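PDB 6NV6: glutathione S-transferase from Xanthomonas axonopodis pv. citri, which probably conjugates glutathione to electrophilic substrates as a theta-class glutathione transferase, and binds glutathione. Local coordinates for residues T57-G61 / A62-W66. Sequence-based numbering, arbitrary orientation.
Sequences TLQDG and ALVLW
A chi1 of -51° in Thr57 leaves OG1 beside its own backbone N, while in Trp66 the first torsion sets CG anti to the carbonyl carbon and swings the indole over to the same side of the hairpin, where the two side chains rise together. Thr57 OG1 reaches the edge of the indole in its plane, and Trp66 NE1 donates to it over 3.0 Å; with an N-H...O angle of only 120° the bond is bent and weak. The methyl of Thr57 lies alongside the NE1-CD1 side of the indole, CG2 being 3.3 Å from Trp66 NE1, and also reaches Val64, CG2 to CG1 at 4.0 Å, on the sheet face that Gln59 and Val64 share.

The other face carries Leu58, Asp60, Leu63 and Leu65. Leu58 and Leu65 form a hydrogen-bonded pair and touch at their roots, CB to CB 4.0 Å, before both side chains turn to Ile71 of helix 68-79. Backbone bonds run both ways between them: Leu58 N to Leu65 O spans 2.8 Å and Leu65 N to Leu58 O 2.9 Å. Asp60 and Leu63 repeat the pattern at the turn, where Leu63 N to Asp60 O is 3.2 Å. Asp60 OD2 is hydrogen-bonded to Tyr74 OH, tying the turn end to the same helix.

The N-to-C directions of the short strands 57-60 and 63-65 are nearly antiparallel, at 167°, and a type II' turn runs from Asp60 to Leu63, with Gly61 and Ala62 at its corners; the first corner needs the positive phi of Gly61. This is a tight antiparallel beta hairpin: with strand 63-65 outermost in the sheet within this chain and helix 68-79 following, it forms the beta-beta-alpha half of the thioredoxin-like N-terminal domain of glutathione transferases.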
loop_
_atom_site.group_PDB
_atom_site.type_symbol
_atom_site.label_atom_id
_atom_site.label_comp_id
_atom_site.label_asym_id
_atom_site.label_seq_id
_atom_site.Cartn_x
_atom_site.Cartn_y
_atom_site.Cartn_z
ATOM N N THR A 57 -11.459 3.267 8.525
ATOM C CA THR A 57 -12.804 3.775 8.279
ATOM C C THR A 57 -12.677 5.189 7.736
ATOM O O THR A 57 -12.094 6.060 8.393
ATOM C CB THR A 57 -13.663 3.774 9.545
ATOM O OG1 THR A 57 -13.620 2.486 10.175
ATOM C CG2 THR A 57 -15.098 4.130 9.201
ATOM N N LEU A 58 -13.202 5.413 6.539
ATOM C CA LEU A 58 -13.287 6.746 5.965
ATOM C C LEU A 58 -14.677 7.303 6.209
ATOM O O LEU A 58 -15.670 6.583 6.091
ATOM C CB LEU A 58 -12.992 6.735 4.468
ATOM C CG LEU A 58 -12.783 8.069 3.727
ATOM C CD1 LEU A 58 -14.067 8.636 3.176
ATOM C CD2 LEU A 58 -12.129 9.118 4.594
ATOM N N GLN A 59 -14.739 8.586 6.563
ATOM C CA GLN A 59 -15.986 9.338 6.600
ATOM C C GLN A 59 -15.757 10.667 5.901
ATOM O O GLN A 59 -14.831 11.407 6.246
ATOM C CB GLN A 59 -16.475 9.574 8.029
ATOM C CG GLN A 59 -17.752 10.406 8.093
ATOM C CD GLN A 59 -18.387 10.420 9.475
ATOM O OE1 GLN A 59 -17.962 9.691 10.378
ATOM N NE2 GLN A 59 -19.412 11.258 9.647
ATOM N N ASP A 60 -16.592 10.957 4.914
ATOM C CA ASP A 60 -16.538 12.225 4.190
ATOM C C ASP A 60 -17.988 12.648 3.983
ATOM O O ASP A 60 -18.655 12.165 3.058
ATOM C CB ASP A 60 -15.798 12.100 2.864
ATOM C CG ASP A 60 -15.814 13.395 2.068
ATOM O OD1 ASP A 60 -16.171 14.447 2.642
ATOM O OD2 ASP A 60 -15.473 13.366 0.867
ATOM N N GLY A 61 -18.458 13.556 4.832
ATOM C CA GLY A 61 -19.871 13.888 4.833
ATOM C C GLY A 61 -20.708 12.670 5.175
ATOM O O GLY A 61 -20.487 11.995 6.191
ATOM N N ALA A 62 -21.676 12.368 4.313
ATOM C CA ALA A 62 -22.570 11.239 4.533
ATOM C C ALA A 62 -21.934 9.891 4.212
ATOM O O ALA A 62 -22.490 8.855 4.598
ATOM C CB ALA A 62 -23.837 11.410 3.695
ATOM N N LEU A 63 -20.799 9.881 3.518
ATOM C CA LEU A 63 -20.184 8.644 3.060
ATOM C C LEU A 63 -19.384 7.986 4.175
ATOM O O LEU A 63 -18.689 8.660 4.939
ATOM C CB LEU A 63 -19.272 8.924 1.866
ATOM C CG LEU A 63 -18.643 7.734 1.143
ATOM C CD1 LEU A 63 -19.715 6.736 0.738
ATOM C CD2 LEU A 63 -17.861 8.215 -0.067
ATOM N N VAL A 64 -19.483 6.659 4.261
ATOM C CA VAL A 64 -18.687 5.859 5.191
ATOM C C VAL A 64 -18.139 4.644 4.441
ATOM O O VAL A 64 -18.909 3.841 3.898
ATOM C CB VAL A 64 -19.497 5.434 6.432
ATOM C CG1 VAL A 64 -18.666 4.531 7.338
ATOM C CG2 VAL A 64 -19.959 6.655 7.214
ATOM N N LEU A 65 -16.816 4.507 4.419
ATOM C CA LEU A 65 -16.138 3.466 3.659
ATOM C C LEU A 65 -15.253 2.641 4.583
ATOM O O LEU A 65 -14.542 3.197 5.428
ATOM C CB LEU A 65 -15.289 4.076 2.543
ATOM C CG LEU A 65 -15.986 4.519 1.268
ATOM C CD1 LEU A 65 -14.960 5.087 0.295
ATOM C CD2 LEU A 65 -16.723 3.338 0.667
ATOM N N TRP A 66 -15.281 1.319 4.407
ATOM C CA TRP A 66 -14.460 0.417 5.200
ATOM C C TRP A 66 -13.413 -0.339 4.393
ATOM O O TRP A 66 -12.700 -1.168 4.962
ATOM C CB TRP A 66 -15.343 -0.591 5.935
ATOM C CG TRP A 66 -15.883 -0.069 7.207
ATOM C CD1 TRP A 66 -15.236 0.726 8.109
ATOM C CD2 TRP A 66 -17.196 -0.293 7.734
ATOM N NE1 TRP A 66 -16.066 1.009 9.170
ATOM C CE2 TRP A 66 -17.274 0.397 8.963
ATOM C CE3 TRP A 66 -18.311 -1.009 7.288
ATOM C CZ2 TRP A 66 -18.425 0.389 9.750
ATOM C CZ3 TRP A 66 -19.452 -1.016 8.070
ATOM C CH2 TRP A 66 -19.500 -0.321 9.288
#